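Local coordinates for saposin-like protein (Necator americanus, PDB 3S63) that probably binds lipids and interacts with membranes, as a small, disulfide-bonded, all-helical member of the saposin-like family from a human hookworm, at residues Arg47-Leu50 / Leu51-Val55; Arg62-Asp66 / Gly67-Pro71; Pro71-Val74 / Cys75-Met78. One frame throughout, in Å; residues are numbered along the deposited sequence.

The three contacts follow one another along the chain, from the start of helix 46-65 (contact 1), through its C-terminal end and the loop beyond (contact 2), into helix 71-77 (contact 3). Contacts 1 and 2 lie on opposite sides of the chain's centre, with their own centres about 19 Å apart and their nearest atoms about 7 Å apart. Contact 3 bridges this distance by touching both: L52 CD2 meets M78 SD at 3.8 Å, and F69 CE2 meets V74 CG1 at 3.7 Å. It shares P71 with contact 2. Two of the three disulfides pass through these segments, at C49 and C75, joining the last two helices to the rest of the saposin-like fold.

Contact 1 of 3, residues Arg47-Leu50 / Leu51-Val55; sequences RRCL and LLMKV
M53 folds its side chain back along the helix until its methyl CE lies 3.6 Å from SG of C49, one turn earlier. The methionine chain bends at chi2 (-53°), while C49 carries its sulfur trans to the backbone N (chi1 -173°), beside its own carbonyl carbon; together these torsions bring CE and SG into contact. The same two residues share a backbone bond, M53 N to C49 O at 2.9 Å, and CG of M53 packs 3.4 Å from that oxygen. The same i to i+4 pattern continues on either side, L52 N to R48 O and K54 N to L50 O. L51 N makes only weak bonds, to R47 O and R48 O, while CD1 of L51 lies 3.4 Å from R47 O. R48 points off the helix and forms a salt bridge through NE with E80. C49 is covalently tied to C39, and this disulfide is the link between the two middle helices of the saposin-like fold, fastening the early part of helix 46-65 to the end of helix 28-39. L50 lies against K36 and C39 of that helix, while M53 reaches L35 and C39 on it and L14 on helix 3-20.

Contact 2 of 3, residues Arg62-Asp66 / Gly67-Pro71; sequences REMTD and GSFKP
Helix 46-65 gives way here to a loop, and G67, with positive phi (98°), is the first residue beyond it to leave helical geometry. The loop then doubles back, bringing the CA atoms of M64 and F69 to 5.2 Å, and K70 occupies the N-cap position of helix 71-77. A Met-aromatic contact fills the bend. CG of M64 lies over one face of the F69 ring, 3.6 Å from its centroid and 13° off the normal, in a CH-pi arrangement; SD stays above the same face at a longer 4.9 Å. Extended at both chi2 and chi3, the methionine chain brings CE near CZ and CE1 of F69, and the two side chains run side by side in the same direction. N of P71 lies over the opposite face, so the ring is sandwiched between the helix end and the start of the next helix. F69 also stacks on F18 of helix 3-20, placing this turn against the first helix of the saposin-like fold. Within segment 62-66, R62 grips E63 side-on in a salt bridge: NE and NH2 both bind OE2, each at 3.1 Å, with the carboxylate oxygen lying in the guanidinium plane.

Contact 3 of 3, residues Pro71-Val74 / Cys75-Met78; sequences PMEV and CLIM
L76 leans back over the preceding turn, bringing its CD1 4.1 Å from CG of M72, so that the two side chains cross at a slant. The M72 chain, bent at both chi2 and chi3, also lies against C7 and Q11 of helix 3-20. Two residues further along from L76, M78 bends at chi3 (-68°), which turns its methyl CE back toward CG2 of V74, a looser approach of 4.4 Å. These side chains are placed by the helical backbone bonds beneath them: C75 N to P71 O at 3.1 Å, I77 N to E73 O and M78 N to V74 O, whereas L76 N makes only weak bonds, to M72 O and E73 O. Further out, C75 forms a disulfide with C10 of helix 3-20 and is hydrogen-bonded through its backbone to C81, the disulfide partner of C7. V74 reaches L14 on helix 3-20 and L59 on helix 46-65, and M78 packs on C10, N56 and L59. A short last helix, tied by a disulfide to the first and packed on the third, is characteristic of the saposin-like fold.

Contact 1 of 3, residues Arg47-Leu50 / Leu51-Val55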
loop_
_atom_site.group_PDB
_atom_site.type_symbol
_atom_site.label_atom_id
_atom_site.label_comp_id
_atom_site.label_asym_id
_atom_site.label_seq_id
_atom_site.Cartn_x
_atom_site.Cartn_y
_atom_site.Cartn_z
ATOM N N ARG A 47 0.284 10.310 -8.204
ATOM C CA ARG A 47 -0.015 9.709 -9.496
ATOM C C ARG A 47 0.328 8.231 -9.551
ATOM O O ARG A 47 -0.468 7.410 -10.007
ATOM C CB ARG A 47 0.719 10.460 -10.600
ATOM C CG ARG A 47 -0.200 11.201 -11.543
ATOM C CD ARG A 47 -0.101 10.585 -12.926
ATOM N NE ARG A 47 1.288 10.508 -13.374
ATOM C CZ ARG A 47 1.658 10.110 -14.586
ATOM N NH1 ARG A 47 0.749 9.736 -15.483
ATOM N NH2 ARG A 47 2.944 10.085 -14.899
ATOM N N ARG A 48 1.529 7.906 -9.095
ATOM C CA ARG A 48 1.996 6.533 -9.096
ATOM C C ARG A 48 1.198 5.660 -8.125
ATOM O O ARG A 48 0.813 4.528 -8.443
ATOM C CB ARG A 48 3.482 6.486 -8.735
ATOM C CG ARG A 48 4.085 5.103 -8.909
ATOM C CD ARG A 48 5.410 4.974 -8.235
ATOM N NE ARG A 48 5.971 3.664 -8.534
ATOM C CZ ARG A 48 6.724 3.400 -9.599
ATOM N NH1 ARG A 48 7.031 4.360 -10.467
ATOM N NH2 ARG A 48 7.176 2.179 -9.792
ATOM N N CYS A 49 0.972 6.196 -6.935
ATOM C CA CYS A 49 0.235 5.506 -5.903
ATOM C C CYS A 49 -1.109 5.086 -6.464
ATOM O O CYS A 49 -1.497 3.921 -6.400
ATOM C CB CYS A 49 0.043 6.460 -4.731
ATOM S SG CYS A 49 -0.699 5.772 -3.229
ATOM N N LEU A 50 -1.808 6.052 -7.042
ATOM C CA LEU A 50 -3.177 5.858 -7.508
ATOM C C LEU A 50 -3.317 4.725 -8.514
ATOM O O LEU A 50 -4.300 3.983 -8.486
ATOM C CB LEU A 50 -3.724 7.174 -8.085
ATOM C CG LEU A 50 -4.135 8.245 -7.065
ATOM C CD1 LEU A 50 -4.334 9.578 -7.734
ATOM C CD2 LEU A 50 -5.403 7.841 -6.300
ATOM N N LEU A 51 -2.335 4.602 -9.401
ATOM C CA LEU A 51 -2.320 3.541 -10.404
ATOM C C LEU A 51 -1.931 2.217 -9.794
ATOM O O LEU A 51 -2.345 1.159 -10.270
ATOM C CB LEU A 51 -1.338 3.881 -11.525
ATOM C CG LEU A 51 -1.827 4.982 -12.460
ATOM C CD1 LEU A 51 -0.670 5.785 -12.997
ATOM C CD2 LEU A 51 -2.662 4.384 -13.581
ATOM N N LEU A 52 -1.110 2.287 -8.752
ATOM C CA LEU A 52 -0.649 1.097 -8.059
ATOM C C LEU A 52 -1.821 0.437 -7.364
ATOM O O LEU A 52 -2.032 -0.773 -7.501
ATOM C CB LEU A 52 0.388 1.470 -7.016
ATOM C CG LEU A 52 1.655 0.632 -6.912
ATOM C CD1 LEU A 52 2.156 0.747 -5.484
ATOM C CD2 LEU A 52 1.391 -0.816 -7.307
ATOM N N MET A 53 -2.581 1.233 -6.612
ATOM C CA MET A 53 -3.737 0.705 -5.897
ATOM C C MET A 53 -4.796 0.245 -6.900
ATOM O O MET A 53 -5.520 -0.719 -6.648
ATOM C CB MET A 53 -4.330 1.736 -4.915
ATOM C CG MET A 53 -3.310 2.422 -4.011
ATOM S SD MET A 53 -2.294 1.249 -3.122
ATOM C CE MET A 53 -0.932 2.244 -2.522
ATOM N N LYS A 54 -4.887 0.926 -8.039
ATOM C CA LYS A 54 -5.907 0.581 -9.017
ATOM C C LYS A 54 -5.663 -0.816 -9.540
ATOM O O LYS A 54 -6.558 -1.652 -9.544
ATOM C CB LYS A 54 -5.931 1.563 -10.180
ATOM C CG LYS A 54 -7.033 1.242 -11.179
ATOM C CD LYS A 54 -6.843 1.924 -12.540
ATOM C CE LYS A 54 -5.811 1.214 -13.400
ATOM N NZ LYS A 54 -6.019 1.501 -14.848
ATOM N N VAL A 55 -4.437 -1.065 -9.983
ATOM C CA VAL A 55 -4.094 -2.337 -10.583
ATOM C C VAL A 55 -4.112 -3.456 -9.549
ATOM O O VAL A 55 -4.586 -4.557 -9.832
ATOM C CB VAL A 55 -2.695 -2.282 -11.225
ATOM C CG1 VAL A 55 -2.349 -3.616 -11.863
ATOM C CG2 VAL A 55 -2.634 -1.179 -12.250
#

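Contact 2 of 3, residues Arg62-Asp66 / Gly67-Pro71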
loop_
_atom_site.group_PDB
_atom_site.type_symbol
_atom_site.label_atom_id
_atom_site.label_comp_id
_atom_site.label_asym_id
_atom_site.label_seq_id
_atom_site.Cartn_x
_atom_site.Cartn_y
_atom_site.Cartn_z
ATOM N N ARG A 62 -6.583 -8.879 -0.352
ATOM C CA ARG A 62 -6.331 -10.241 0.111
ATOM C C ARG A 62 -5.286 -10.294 1.212
ATOM O O ARG A 62 -5.508 -10.926 2.234
ATOM C CB ARG A 62 -5.878 -11.118 -1.043
ATOM C CG ARG A 62 -5.630 -12.551 -0.664
ATOM C CD ARG A 62 -5.036 -13.291 -1.839
ATOM N NE ARG A 62 -3.623 -12.962 -2.013
ATOM C CZ ARG A 62 -2.898 -13.275 -3.081
ATOM N NH1 ARG A 62 -3.432 -13.919 -4.112
ATOM N NH2 ARG A 62 -1.633 -12.931 -3.119
ATOM N N GLU A 63 -4.154 -9.628 1.009
ATOM C CA GLU A 63 -3.056 -9.697 1.972
ATOM C C GLU A 63 -3.390 -9.011 3.288
ATOM O O GLU A 63 -2.933 -9.421 4.353
ATOM C CB GLU A 63 -1.784 -9.078 1.393
ATOM C CG GLU A 63 -1.252 -9.797 0.191
ATOM C CD GLU A 63 -0.815 -11.200 0.508
ATOM O OE1 GLU A 63 -0.030 -11.364 1.459
ATOM O OE2 GLU A 63 -1.255 -12.135 -0.191
ATOM N N MET A 64 -4.175 -7.951 3.203
ATOM C CA MET A 64 -4.548 -7.196 4.379
ATOM C C MET A 64 -5.512 -7.980 5.256
ATOM O O MET A 64 -5.406 -7.935 6.477
ATOM C CB MET A 64 -5.178 -5.871 3.971
ATOM C CG MET A 64 -4.222 -4.709 3.925
ATOM S SD MET A 64 -5.085 -3.134 3.659
ATOM C CE MET A 64 -3.691 -2.100 3.211
ATOM N N THR A 65 -6.444 -8.697 4.631
ATOM C CA THR A 65 -7.528 -9.370 5.351
ATOM C C THR A 65 -7.188 -10.795 5.833
ATOM O O THR A 65 -7.974 -11.428 6.557
ATOM C CB THR A 65 -8.822 -9.409 4.506
ATOM O OG1 THR A 65 -8.577 -10.092 3.276
ATOM C CG2 THR A 65 -9.292 -8.022 4.209
ATOM N N ASP A 66 -6.020 -11.285 5.418
ATOM C CA ASP A 66 -5.502 -12.593 5.811
ATOM C C ASP A 66 -4.917 -12.550 7.221
ATOM O O ASP A 66 -4.780 -13.576 7.864
ATOM C CB ASP A 66 -4.413 -13.048 4.830
ATOM C CG ASP A 66 -4.962 -13.863 3.666
ATOM O OD1 ASP A 66 -4.167 -14.474 2.925
ATOM O OD2 ASP A 66 -6.188 -13.912 3.491
ATOM N N GLY A 67 -4.555 -11.367 7.699
ATOM C CA GLY A 67 -4.025 -11.239 9.043
ATOM C C GLY A 67 -2.511 -11.191 9.070
ATOM O O GLY A 67 -1.897 -10.672 10.008
ATOM N N SER A 68 -1.897 -11.744 8.038
ATOM C CA SER A 68 -0.457 -11.614 7.877
ATOM C C SER A 68 -0.036 -10.184 8.183
ATOM O O SER A 68 0.811 -9.918 9.034
ATOM C CB SER A 68 -0.056 -11.964 6.431
ATOM O OG SER A 68 -0.907 -11.327 5.476
ATOM N N PHE A 69 -0.737 -9.276 7.528
ATOM C CA PHE A 69 -0.171 -8.037 7.027
ATOM C C PHE A 69 1.229 -7.600 7.442
ATOM O O PHE A 69 1.471 -7.177 8.571
ATOM C CB PHE A 69 -1.150 -6.880 7.087
ATOM C CG PHE A 69 -0.970 -5.938 5.962
ATOM C CD1 PHE A 69 -0.740 -4.599 6.185
ATOM C CD2 PHE A 69 -0.961 -6.418 4.660
ATOM C CE1 PHE A 69 -0.540 -3.741 5.115
ATOM C CE2 PHE A 69 -0.764 -5.566 3.592
ATOM C CZ PHE A 69 -0.552 -4.232 3.821
ATOM N N LYS A 70 2.134 -7.716 6.476
ATOM C CA LYS A 70 3.423 -7.068 6.522
ATOM C C LYS A 70 3.530 -6.261 5.232
ATOM O O LYS A 70 3.678 -6.833 4.152
ATOM C CB LYS A 70 4.538 -8.110 6.589
ATOM C CG LYS A 70 4.345 -9.154 7.678
ATOM C CD LYS A 70 5.238 -10.370 7.443
ATOM C CE LYS A 70 4.705 -11.621 8.150
ATOM N NZ LYS A 70 3.528 -12.234 7.444
ATOM N N PRO A 71 3.429 -4.926 5.338
ATOM C CA PRO A 71 3.460 -4.004 4.203
ATOM C C PRO A 71 4.628 -4.272 3.245
ATOM O O PRO A 71 4.432 -4.320 2.036
ATOM C CB PRO A 71 3.640 -2.644 4.877
ATOM C CG PRO A 71 3.025 -2.804 6.185
ATOM C CD PRO A 71 3.333 -4.200 6.613
#

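Contact 3 of 3, residues Pro71-Val74 / Cys75-Met78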
loop_
_atom_site.group_PDB
_atom_site.type_symbol
_atom_site.label_atom_id
_atom_site.label_comp_id
_atom_site.label_asym_id
_atom_site.label_seq_id
_atom_site.Cartn_x
_atom_site.Cartn_y
_atom_site.Cartn_z
ATOM N N PRO A 71 3.429 -4.926 5.338
ATOM C CA PRO A 71 3.460 -4.004 4.203
ATOM C C PRO A 71 4.628 -4.272 3.245
ATOM O O PRO A 71 4.432 -4.320 2.036
ATOM C CB PRO A 71 3.640 -2.644 4.877
ATOM C CG PRO A 71 3.025 -2.804 6.185
ATOM C CD PRO A 71 3.333 -4.200 6.613
ATOM N N MET A 72 5.827 -4.446 3.787
ATOM C CA MET A 72 7.010 -4.624 2.967
ATOM C C MET A 72 6.920 -5.864 2.098
ATOM O O MET A 72 7.656 -6.007 1.133
ATOM C CB MET A 72 8.260 -4.686 3.843
ATOM C CG MET A 72 9.340 -5.594 3.307
ATOM S SD MET A 72 10.858 -4.741 2.864
ATOM C CE MET A 72 10.205 -3.397 1.900
ATOM N N GLU A 73 6.006 -6.760 2.415
ATOM C CA GLU A 73 5.957 -8.026 1.697
ATOM C C GLU A 73 5.093 -7.872 0.466
ATOM O O GLU A 73 5.388 -8.421 -0.596
ATOM C CB GLU A 73 5.371 -9.118 2.590
ATOM C CG GLU A 73 5.911 -10.511 2.333
ATOM C CD GLU A 73 6.897 -10.949 3.409
ATOM O OE1 GLU A 73 6.482 -11.700 4.329
ATOM O OE2 GLU A 73 8.082 -10.537 3.336
ATOM N N VAL A 74 4.004 -7.128 0.619
ATOM C CA VAL A 74 3.070 -6.942 -0.473
ATOM C C VAL A 74 3.698 -5.962 -1.465
ATOM O O VAL A 74 3.435 -6.027 -2.658
ATOM C CB VAL A 74 1.673 -6.493 0.055
ATOM C CG1 VAL A 74 1.820 -5.320 0.966
ATOM C CG2 VAL A 74 0.709 -6.166 -1.078
ATOM N N CYS A 75 4.571 -5.089 -0.972
ATOM C CA CYS A 75 5.273 -4.125 -1.818
ATOM C C CYS A 75 6.406 -4.772 -2.625
ATOM O O CYS A 75 6.826 -4.258 -3.659
ATOM C CB CYS A 75 5.818 -2.975 -0.966
ATOM S SG CYS A 75 4.530 -1.887 -0.294
ATOM N N LEU A 76 6.901 -5.898 -2.127
ATOM C CA LEU A 76 7.882 -6.699 -2.830
ATOM C C LEU A 76 7.215 -7.443 -3.979
ATOM O O LEU A 76 7.800 -7.603 -5.049
ATOM C CB LEU A 76 8.521 -7.699 -1.857
ATOM C CG LEU A 76 9.553 -7.164 -0.856
ATOM C CD1 LEU A 76 9.911 -8.190 0.199
ATOM C CD2 LEU A 76 10.807 -6.674 -1.563
ATOM N N ILE A 77 5.992 -7.913 -3.743
ATOM C CA ILE A 77 5.227 -8.667 -4.742
ATOM C C ILE A 77 4.819 -7.770 -5.897
ATOM O O ILE A 77 4.670 -8.220 -7.038
ATOM C CB ILE A 77 3.955 -9.274 -4.133
ATOM C CG1 ILE A 77 4.300 -10.234 -2.996
ATOM C CG2 ILE A 77 3.164 -10.008 -5.172
ATOM C CD1 ILE A 77 3.079 -10.644 -2.165
ATOM N N MET A 78 4.633 -6.494 -5.582
ATOM C CA MET A 78 4.265 -5.488 -6.561
ATOM C C MET A 78 5.519 -4.908 -7.174
ATOM O O MET A 78 5.456 -4.111 -8.103
ATOM C CB MET A 78 3.459 -4.392 -5.881
ATOM C CG MET A 78 2.201 -4.916 -5.220
ATOM S SD MET A 78 0.989 -3.656 -4.854
ATOM C CE MET A 78 1.823 -2.721 -3.577
#